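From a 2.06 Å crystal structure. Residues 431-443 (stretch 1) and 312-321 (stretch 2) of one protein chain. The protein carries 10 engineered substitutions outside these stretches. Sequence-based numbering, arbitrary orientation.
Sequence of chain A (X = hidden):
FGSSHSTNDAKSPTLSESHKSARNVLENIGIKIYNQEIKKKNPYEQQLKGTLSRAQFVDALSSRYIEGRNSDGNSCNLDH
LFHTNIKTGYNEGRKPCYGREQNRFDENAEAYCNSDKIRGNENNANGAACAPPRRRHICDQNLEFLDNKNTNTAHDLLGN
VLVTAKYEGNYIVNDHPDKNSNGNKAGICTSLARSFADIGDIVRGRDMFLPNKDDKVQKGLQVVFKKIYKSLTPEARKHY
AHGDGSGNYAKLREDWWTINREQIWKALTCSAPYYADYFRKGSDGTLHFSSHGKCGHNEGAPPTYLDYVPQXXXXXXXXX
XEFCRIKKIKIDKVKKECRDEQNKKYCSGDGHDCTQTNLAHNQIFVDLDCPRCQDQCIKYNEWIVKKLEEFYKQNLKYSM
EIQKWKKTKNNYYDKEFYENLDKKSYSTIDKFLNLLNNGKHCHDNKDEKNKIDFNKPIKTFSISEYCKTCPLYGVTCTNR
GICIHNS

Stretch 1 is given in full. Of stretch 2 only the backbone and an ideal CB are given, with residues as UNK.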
# COMPACT_ATOMS: atom_id res chain seq x y z
N LYS A 431 -5.30 -18.79 -4.83
CA LYS A 431 -4.00 -18.55 -5.49
C LYS A 431 -3.51 -17.11 -5.27
O LYS A 431 -2.32 -16.90 -5.10
CB LYS A 431 -4.02 -18.93 -6.98
CG LYS A 431 -4.50 -20.35 -7.26
CD LYS A 431 -3.55 -21.45 -6.78
CE LYS A 431 -4.25 -22.78 -6.66
NZ LYS A 431 -3.30 -23.90 -6.47
N PHE A 432 -4.42 -16.14 -5.26
CA PHE A 432 -4.06 -14.75 -5.00
C PHE A 432 -3.64 -14.56 -3.53
O PHE A 432 -2.73 -13.77 -3.27
CB PHE A 432 -5.18 -13.76 -5.44
CG PHE A 432 -4.76 -12.32 -5.20
CD1 PHE A 432 -3.97 -11.65 -6.13
CD2 PHE A 432 -5.10 -11.66 -4.02
CE1 PHE A 432 -3.50 -10.35 -5.87
CE2 PHE A 432 -4.65 -10.37 -3.77
CZ PHE A 432 -3.85 -9.72 -4.70
N LEU A 433 -4.28 -15.29 -2.58
CA LEU A 433 -3.93 -15.22 -1.17
C LEU A 433 -2.52 -15.76 -0.88
O LEU A 433 -1.85 -15.21 -0.00
CB LEU A 433 -5.00 -15.84 -0.23
CG LEU A 433 -6.36 -15.10 -0.15
CD1 LEU A 433 -7.35 -15.86 0.76
CD2 LEU A 433 -6.21 -13.69 0.38
N ASN A 434 -2.06 -16.75 -1.67
CA ASN A 434 -0.70 -17.31 -1.60
C ASN A 434 0.31 -16.23 -1.93
O ASN A 434 1.36 -16.20 -1.32
CB ASN A 434 -0.51 -18.47 -2.62
CG ASN A 434 -1.31 -19.73 -2.41
OD1 ASN A 434 -1.56 -20.48 -3.35
ND2 ASN A 434 -1.69 -20.02 -1.17
N LEU A 435 -0.01 -15.32 -2.87
CA LEU A 435 0.88 -14.20 -3.22
C LEU A 435 1.04 -13.25 -2.02
O LEU A 435 2.14 -12.75 -1.77
CB LEU A 435 0.32 -13.42 -4.43
CG LEU A 435 0.10 -14.18 -5.75
CD1 LEU A 435 -0.30 -13.21 -6.88
CD2 LEU A 435 1.30 -15.07 -6.12
N LEU A 436 -0.06 -13.03 -1.26
CA LEU A 436 -0.03 -12.18 -0.07
C LEU A 436 0.85 -12.82 1.00
O LEU A 436 1.65 -12.11 1.62
CB LEU A 436 -1.44 -11.84 0.46
CG LEU A 436 -2.38 -11.08 -0.50
CD1 LEU A 436 -3.70 -10.85 0.16
CD2 LEU A 436 -1.76 -9.75 -1.01
N ASN A 437 0.74 -14.14 1.17
CA ASN A 437 1.60 -14.94 2.08
C ASN A 437 3.07 -14.75 1.74
O ASN A 437 3.93 -14.79 2.63
CB ASN A 437 1.29 -16.46 1.94
CG ASN A 437 -0.05 -16.86 2.53
OD1 ASN A 437 -0.74 -16.03 3.14
ND2 ASN A 437 -0.47 -18.11 2.31
N ASN A 438 3.36 -14.56 0.46
CA ASN A 438 4.73 -14.46 -0.07
C ASN A 438 5.36 -13.10 0.02
O ASN A 438 6.48 -12.96 -0.44
CB ASN A 438 4.75 -14.92 -1.52
CG ASN A 438 4.48 -16.38 -1.71
OD1 ASN A 438 4.78 -17.19 -0.84
ND2 ASN A 438 3.93 -16.72 -2.87
N GLY A 439 4.65 -12.11 0.55
CA GLY A 439 5.17 -10.75 0.63
C GLY A 439 6.41 -10.61 1.49
O GLY A 439 6.66 -11.46 2.35
N LYS A 440 7.19 -9.55 1.28
CA LYS A 440 8.42 -9.31 2.06
C LYS A 440 8.18 -9.48 3.59
O LYS A 440 8.83 -10.32 4.24
CB LYS A 440 9.00 -7.93 1.73
CG LYS A 440 10.41 -7.67 2.27
CD LYS A 440 10.84 -6.21 2.09
CE LYS A 440 11.67 -6.00 0.85
NZ LYS A 440 12.23 -4.61 0.78
N HIS A 441 7.23 -8.73 4.13
CA HIS A 441 6.91 -8.74 5.56
C HIS A 441 6.17 -10.00 5.95
O HIS A 441 6.51 -10.62 6.95
CB HIS A 441 6.11 -7.49 5.95
CG HIS A 441 6.91 -6.23 5.87
ND1 HIS A 441 7.83 -5.90 6.85
CD2 HIS A 441 6.90 -5.25 4.94
CE1 HIS A 441 8.36 -4.75 6.47
NE2 HIS A 441 7.82 -4.31 5.35
N CYS A 442 5.19 -10.43 5.13
CA CYS A 442 4.40 -11.63 5.45
C CYS A 442 5.13 -12.97 5.45
O CYS A 442 4.83 -13.82 6.28
CB CYS A 442 3.11 -11.68 4.64
SG CYS A 442 2.00 -10.28 4.96
N HIS A 443 6.06 -13.17 4.50
CA HIS A 443 6.78 -14.43 4.38
C HIS A 443 7.86 -14.65 5.44
O HIS A 443 8.18 -15.79 5.75
CB HIS A 443 7.36 -14.59 2.97
CG HIS A 443 7.63 -16.00 2.57
ND1 HIS A 443 8.89 -16.40 2.16
CD2 HIS A 443 6.79 -17.06 2.49
CE1 HIS A 443 8.79 -17.68 1.86
NE2 HIS A 443 7.54 -18.12 2.03
N UNK A 312 -7.30 -1.30 -6.29
CA UNK A 312 -7.78 -2.24 -5.28
C UNK A 312 -6.70 -3.31 -4.98
O UNK A 312 -6.49 -3.65 -3.83
CB UNK A 312 -9.08 -2.90 -5.75
N UNK A 313 -6.05 -3.86 -6.02
CA UNK A 313 -5.00 -4.87 -5.85
C UNK A 313 -3.77 -4.30 -5.11
O UNK A 313 -3.17 -4.97 -4.27
CB UNK A 313 -4.58 -5.42 -7.22
N UNK A 314 -3.40 -3.07 -5.44
CA UNK A 314 -2.29 -2.36 -4.79
C UNK A 314 -2.64 -2.12 -3.32
O UNK A 314 -1.80 -2.35 -2.49
CB UNK A 314 -1.99 -1.04 -5.50
N UNK A 315 -3.88 -1.70 -3.02
CA UNK A 315 -4.28 -1.44 -1.64
C UNK A 315 -4.35 -2.68 -0.78
O UNK A 315 -3.98 -2.61 0.39
CB UNK A 315 -5.64 -0.74 -1.62
N UNK A 316 -4.80 -3.81 -1.36
CA UNK A 316 -4.90 -5.06 -0.64
C UNK A 316 -3.48 -5.59 -0.39
O UNK A 316 -3.22 -6.14 0.68
CB UNK A 316 -5.75 -6.07 -1.41
N UNK A 317 -2.55 -5.42 -1.35
CA UNK A 317 -1.15 -5.86 -1.18
C UNK A 317 -0.50 -5.01 -0.05
O UNK A 317 0.20 -5.55 0.79
CB UNK A 317 -0.37 -5.72 -2.49
N UNK A 318 -0.76 -3.71 -0.03
CA UNK A 318 -0.21 -2.86 1.05
C UNK A 318 -0.90 -3.18 2.38
O UNK A 318 -0.25 -3.16 3.44
CB UNK A 318 -0.38 -1.38 0.71
N UNK A 319 -2.20 -3.53 2.33
CA UNK A 319 -2.93 -3.89 3.55
C UNK A 319 -2.25 -5.07 4.20
O UNK A 319 -1.99 -5.04 5.41
CB UNK A 319 -4.40 -4.21 3.25
N UNK A 320 -1.98 -6.11 3.42
CA UNK A 320 -1.38 -7.35 3.92
C UNK A 320 0.05 -7.19 4.45
O UNK A 320 0.38 -7.75 5.49
CB UNK A 320 -1.38 -8.40 2.80
N UNK A 321 0.87 -6.40 3.74
CA UNK A 321 2.26 -6.12 4.14
C UNK A 321 2.33 -5.33 5.44
O UNK A 321 3.11 -5.67 6.34
CB UNK A 321 2.98 -5.35 3.03

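All ten positions of stretch 2 have helical backbone angles, with phi from -57° to -71° and psi from -34° to -50°. Its axis passes 10.2 Å from that of helix 431-437 at a crossing angle of -47°, so only some positions can reach stretch 1.

At 312, 314 and 315 the ideal CB has nothing of stretch 1 within 5.5 Å, and the contact sets no preference. The deposited residues are Phe-312, Arg-314 and Trp-315, none of which touches stretch 1.

At 313, CA-to-CB points sideways, and the ideal CB lies 5.0 Å from Phe-432 CZ. An apolar chain of medium length would suit the end of that ring. The residue is Leu-313 (chi1 m, chi2 t), whose CD2 lies 4.1 Å from Phe-432 CZ.

Position 316 points toward stretch 1, its CB 5.0 Å from Phe-432 CE2 and 5.4 Å from Leu-436 CD1. With carbon on offer, a large aliphatic or aromatic side chain is expected. Phe-316, chi1 t, packs CD2 3.8 Å from Phe-432 CE2, the two ring planes inclined at 36°. Leu-436 CD1 sits over its face, 3.9 Å from the ring centroid and 18° off the normal, while Phe-316 CZ reaches Leu-433 CD2 at 4.2 Å.

At 317 the CB points sideways, 4.5 Å from Leu-436 CD2; many chains could lead past this methyl. Glu-317 does so, its carboxylate hydrogen-bonded elsewhere in the structure.

Position 318 points away and 319 sideways, both with an ideal CB beyond 5.5 Å of stretch 1, so neither is constrained here. They are Glu-318 and Trp-319.

Position 320 points toward stretch 1 and is tight: its CB is 4.1 Å from Leu-436 CD2 and 4.4 Å from Cys-442 SG. Glycine, alanine, serine or cysteine would suit. In Ser-320, chi1 p, OG donates to Glu-317 O at 3.0 Å and accepts from a water at 2.8 Å, while lying 3.3 Å from Leu-436 CD2.

At 321 the CB points sideways, 4.4 Å from His-441 CD2, near the backbone amides of His-441 and Cys-442. Those donors favour an acceptor on a flexible chain, such as glutamate or glutamine. Glu-321 (chi1 m, chi2 m) curls its end toward them: OE1 accepts from His-441 N at 2.9 Å and 174°, and OE2 more weakly from Cys-442 N at 3.3 Å. Its OE2 is also 3.2 Å from Gly-439 CA and just 2.0 Å from where a CB there would stand, so the carboxylate occupies space that the glycine leaves free.

Stretch 2 (312-321) FLRWFEEWSE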
# COMPACT_ATOMS: atom_id res chain seq x y z
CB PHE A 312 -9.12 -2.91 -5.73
CG PHE A 312 -9.41 -4.14 -4.90
CD1 PHE A 312 -9.78 -4.03 -3.56
CD2 PHE A 312 -9.18 -5.42 -5.42
CE1 PHE A 312 -9.89 -5.17 -2.75
CE2 PHE A 312 -9.31 -6.55 -4.61
CZ PHE A 312 -9.69 -6.42 -3.28
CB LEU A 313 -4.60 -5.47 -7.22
CG LEU A 313 -5.72 -6.23 -7.94
CD1 LEU A 313 -5.29 -6.69 -9.32
CD2 LEU A 313 -6.28 -7.41 -7.06
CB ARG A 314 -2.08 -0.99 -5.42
CG ARG A 314 -1.62 -1.02 -6.86
CD ARG A 314 -1.10 0.33 -7.28
NE ARG A 314 -1.88 1.48 -6.81
CZ ARG A 314 -2.61 2.27 -7.58
NH1 ARG A 314 -2.79 1.97 -8.86
NH2 ARG A 314 -3.23 3.32 -7.07
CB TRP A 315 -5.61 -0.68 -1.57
CG TRP A 315 -5.59 0.74 -2.07
CD1 TRP A 315 -4.49 1.49 -2.40
CD2 TRP A 315 -6.72 1.64 -2.08
NE1 TRP A 315 -4.89 2.78 -2.72
CE2 TRP A 315 -6.24 2.90 -2.50
CE3 TRP A 315 -8.08 1.49 -1.79
CZ2 TRP A 315 -7.11 4.01 -2.67
CZ3 TRP A 315 -8.94 2.57 -1.99
CH2 TRP A 315 -8.46 3.80 -2.44
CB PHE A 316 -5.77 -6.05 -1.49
CG PHE A 316 -6.30 -7.30 -0.83
CD1 PHE A 316 -6.13 -7.52 0.54
CD2 PHE A 316 -6.96 -8.28 -1.58
CE1 PHE A 316 -6.63 -8.69 1.15
CE2 PHE A 316 -7.42 -9.46 -0.98
CZ PHE A 316 -7.28 -9.64 0.38
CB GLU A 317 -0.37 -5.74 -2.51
CG GLU A 317 1.08 -6.19 -2.43
CD GLU A 317 2.09 -5.18 -1.90
OE1 GLU A 317 1.79 -3.96 -1.90
OE2 GLU A 317 3.16 -5.62 -1.43
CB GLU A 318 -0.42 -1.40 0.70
CG GLU A 318 0.21 -0.41 1.68
CD GLU A 318 0.07 1.01 1.22
OE1 GLU A 318 -0.50 1.23 0.13
OE2 GLU A 318 0.60 1.91 1.91
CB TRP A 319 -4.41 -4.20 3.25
CG TRP A 319 -5.18 -4.63 4.47
CD1 TRP A 319 -5.89 -3.82 5.31
CD2 TRP A 319 -5.22 -5.94 5.05
NE1 TRP A 319 -6.39 -4.55 6.36
CE2 TRP A 319 -5.99 -5.86 6.23
CE3 TRP A 319 -4.73 -7.20 4.64
CZ2 TRP A 319 -6.28 -6.98 7.01
CZ3 TRP A 319 -4.95 -8.30 5.46
CH2 TRP A 319 -5.71 -8.18 6.64
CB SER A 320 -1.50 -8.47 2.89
OG SER A 320 -0.70 -8.21 1.75
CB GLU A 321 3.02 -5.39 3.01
CG GLU A 321 3.47 -6.33 1.89
CD GLU A 321 4.53 -7.30 2.37
OE1 GLU A 321 5.69 -6.88 2.55
OE2 GLU A 321 4.17 -8.46 2.69
O HOH W 1 1.83 -9.51 1.70
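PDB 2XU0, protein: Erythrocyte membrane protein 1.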